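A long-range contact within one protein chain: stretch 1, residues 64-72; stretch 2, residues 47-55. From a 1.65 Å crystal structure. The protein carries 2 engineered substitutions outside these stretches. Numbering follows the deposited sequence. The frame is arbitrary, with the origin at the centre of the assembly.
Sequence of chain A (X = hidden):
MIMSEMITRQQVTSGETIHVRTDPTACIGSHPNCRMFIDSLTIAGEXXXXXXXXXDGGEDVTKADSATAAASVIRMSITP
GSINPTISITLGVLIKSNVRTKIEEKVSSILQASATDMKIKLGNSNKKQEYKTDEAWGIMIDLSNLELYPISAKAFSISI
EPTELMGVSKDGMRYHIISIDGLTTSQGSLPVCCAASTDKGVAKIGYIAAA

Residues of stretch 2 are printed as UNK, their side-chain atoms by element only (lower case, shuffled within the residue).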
# COMPACT_ATOMS: atom_id res chain seq x y z
N ALA A 64 20.23 -7.23 6.51
CA ALA A 64 19.57 -6.16 5.75
C ALA A 64 20.49 -4.94 5.70
O ALA A 64 20.92 -4.44 6.74
CB ALA A 64 18.27 -5.79 6.41
N ASP A 65 20.81 -4.46 4.52
CA ASP A 65 21.65 -3.29 4.47
C ASP A 65 21.16 -2.26 3.45
O ASP A 65 21.00 -1.07 3.79
CB ASP A 65 23.08 -3.72 4.20
CG ASP A 65 23.20 -4.66 3.02
OD1 ASP A 65 22.21 -5.37 2.69
OD2 ASP A 65 24.30 -4.70 2.41
N SER A 66 20.85 -2.68 2.24
CA SER A 66 20.41 -1.72 1.26
C SER A 66 18.91 -1.48 1.34
O SER A 66 18.17 -2.32 1.82
CB SER A 66 20.78 -2.18 -0.14
OG SER A 66 19.96 -3.28 -0.52
N ALA A 67 18.48 -0.31 0.87
CA ALA A 67 17.05 0.02 0.87
C ALA A 67 16.31 -0.94 -0.02
O ALA A 67 16.77 -1.33 -1.11
CB ALA A 67 16.84 1.42 0.36
N THR A 68 15.09 -1.25 0.37
CA THR A 68 14.29 -2.21 -0.37
C THR A 68 12.93 -1.68 -0.70
O THR A 68 12.19 -2.29 -1.49
CB THR A 68 14.07 -3.51 0.47
OG1 THR A 68 13.52 -3.17 1.74
CG2 THR A 68 15.39 -4.24 0.71
N ALA A 69 12.57 -0.56 -0.09
CA ALA A 69 11.22 -0.05 -0.33
C ALA A 69 11.15 1.47 -0.49
O ALA A 69 11.93 2.17 0.14
CB ALA A 69 10.32 -0.43 0.87
N ALA A 70 10.26 1.91 -1.38
CA ALA A 70 9.98 3.34 -1.55
C ALA A 70 8.81 3.72 -0.58
O ALA A 70 8.65 4.89 -0.22
CB ALA A 70 9.56 3.61 -3.02
N ALA A 71 8.00 2.73 -0.20
CA ALA A 71 6.86 3.03 0.69
C ALA A 71 6.37 1.78 1.36
O ALA A 71 6.56 0.68 0.82
CB ALA A 71 5.68 3.60 -0.11
N SER A 72 5.77 1.93 2.54
CA SER A 72 5.13 0.80 3.19
C SER A 72 3.64 1.01 2.88
O SER A 72 3.20 2.14 2.54
CB SER A 72 5.31 0.85 4.71
OG SER A 72 4.70 2.06 5.19
N UNK A 47 8.32 10.52 -8.45
CA UNK A 47 8.89 9.23 -8.06
C UNK A 47 9.47 9.31 -6.64
O UNK A 47 10.31 10.17 -6.34
c UNK A 47 9.82 8.22 -12.85
c UNK A 47 10.52 8.22 -11.47
c UNK A 47 10.01 8.85 -9.04
c UNK A 47 9.46 8.40 -10.36
n UNK A 47 10.65 7.61 -13.96
N UNK A 48 9.03 8.42 -5.75
CA UNK A 48 9.59 8.46 -4.40
C UNK A 48 10.90 7.67 -4.41
O UNK A 48 11.01 6.67 -5.10
c UNK A 48 8.61 7.81 -3.38
c UNK A 48 6.56 9.19 -3.88
c UNK A 48 7.39 8.53 -2.78
c UNK A 48 7.82 9.57 -1.72
N UNK A 49 11.90 8.14 -3.66
CA UNK A 49 13.19 7.44 -3.56
C UNK A 49 13.00 6.12 -2.82
O UNK A 49 12.19 6.02 -1.88
o UNK A 49 14.87 10.51 -2.59
o UNK A 49 14.52 9.73 -4.64
c UNK A 49 14.21 8.24 -2.75
c UNK A 49 14.56 9.59 -3.39
N UNK A 50 13.73 5.09 -3.24
CA UNK A 50 13.69 3.79 -2.58
C UNK A 50 14.73 3.91 -1.46
O UNK A 50 15.91 3.67 -1.66
c UNK A 50 13.96 1.31 -3.10
c UNK A 50 14.67 0.44 -4.12
c UNK A 50 14.10 2.73 -3.59
c UNK A 50 14.22 -0.95 -4.00
n UNK A 50 15.04 -1.74 -4.98
N UNK A 51 14.30 4.32 -0.26
CA UNK A 51 15.20 4.61 0.83
C UNK A 51 14.84 3.99 2.17
O UNK A 51 15.39 4.36 3.21
n UNK A 51 13.89 8.07 1.47
c UNK A 51 13.94 6.75 1.32
o UNK A 51 12.96 6.05 1.41
c UNK A 51 15.29 6.14 0.99
N UNK A 52 13.91 3.04 2.17
CA UNK A 52 13.56 2.41 3.41
C UNK A 52 14.10 1.01 3.41
O UNK A 52 13.89 0.28 2.42
c UNK A 52 9.88 3.78 3.52
c UNK A 52 11.43 3.76 3.65
c UNK A 52 12.01 2.34 3.60
c UNK A 52 11.69 1.49 4.83
N UNK A 53 14.82 0.66 4.47
CA UNK A 53 15.35 -0.71 4.58
C UNK A 53 14.24 -1.57 5.18
O UNK A 53 14.22 -1.84 6.40
c UNK A 53 17.66 0.25 4.79
c UNK A 53 17.23 -2.14 5.41
c UNK A 53 16.65 -0.74 5.42
N UNK A 54 13.30 -1.97 4.33
CA UNK A 54 12.13 -2.74 4.76
C UNK A 54 12.48 -4.20 4.86
O UNK A 54 13.30 -4.76 4.05
c UNK A 54 10.96 -2.53 3.81
N UNK A 55 11.87 -4.84 5.84
CA UNK A 55 12.18 -6.23 6.15
C UNK A 55 11.03 -7.18 5.76
O UNK A 55 9.90 -7.04 6.27
c UNK A 55 13.52 -5.35 8.13
c UNK A 55 14.92 -5.62 7.52
c UNK A 55 12.45 -6.35 7.67
c UNK A 55 12.78 -7.83 8.01
O HOH W 1 10.22 6.57 1.23

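Position 47 carries four carbons in a row ending in a nitrogen. The chain is extended beyond CB and stays out of reach of stretch 1, so it makes no contact. An unbranched chain of this length with a terminal nitrogen is lysine, K47.

Position 48 has four carbons, forked at the second. Its CB lies 4.3 Å from CB of A70, a loose apolar contact. The fork one carbon beyond CB identifies leucine, L48.

Position 49 has two carbons, the second bearing two oxygens. The side chain points away from stretch 1. Its backbone does the work here: the CA of A70 makes a CA-H...O contact of 3.5 Å with the O of position 49. A carboxylate on a single methylene is aspartate, D49.

Position 50 again shows four carbons in a row and a nitrogen, all in t rotamers. The last carbon lies 3.5 Å from O of T68, so the chain runs along stretch 1. The backbone is close as well, with O of position 50 3.2 Å from CB of A67. This is lysine, K50, and the last carbon is CE.

Position 51 has two carbons, the second with one oxygen and one nitrogen. CB points away, but the end of the side chain comes nearer. Water 1 has its O 2.8 Å from this side-chain oxygen and 2.7 Å from O of A70, and so bridges the two stretches. The short amide is asparagine, N51; the water's partner is OD1, and ND2 is hydrogen-bonded elsewhere in the structure.

Position 52 has four carbons, forked at the first, with one arm two carbons long. CB lies 4.2 Å from CB of A69, and the end of the long arm reaches 4.1 Å from O of A70. Branching at CB with unequal arms means isoleucine, I52, and the arm ends in CD1.

Position 53 has one carbon carrying two more. One of the outer carbons is 3.9 Å from CB of A64, and the other is 3.7 Å from O of D65. Two equal arms on CB make valine, V53.

Position 54 has a single carbon. It points toward stretch 1 and packs against CB of A69 at 3.7 Å. This is alanine, A54.

Position 55 has four carbons, forked at the first, with one longer arm. CB points away, yet the tip of that arm returns to within 3.5 Å of CB of A64. It is isoleucine, I55.

The contact is held mainly by backbone. I52 N donates to A69 O at 3.0 Å, and A69 N donates to I52 O at 3.0 Å, forming a single antiparallel bridge. I52 O also accepts from T68 N at 2.8 Å. The T68 side chain adds a bond from OG1 to A54 O at 2.8 Å. Alanine side chains pack around this polar centre, A69 CB against A54 CB at 3.7 Å and A64 CB against I55 CD1 at 3.5 Å, and the CA atoms of A70 and K50 are 3.9 Å apart.

Stretch 2, residues 47-55: KLDKNIVAI
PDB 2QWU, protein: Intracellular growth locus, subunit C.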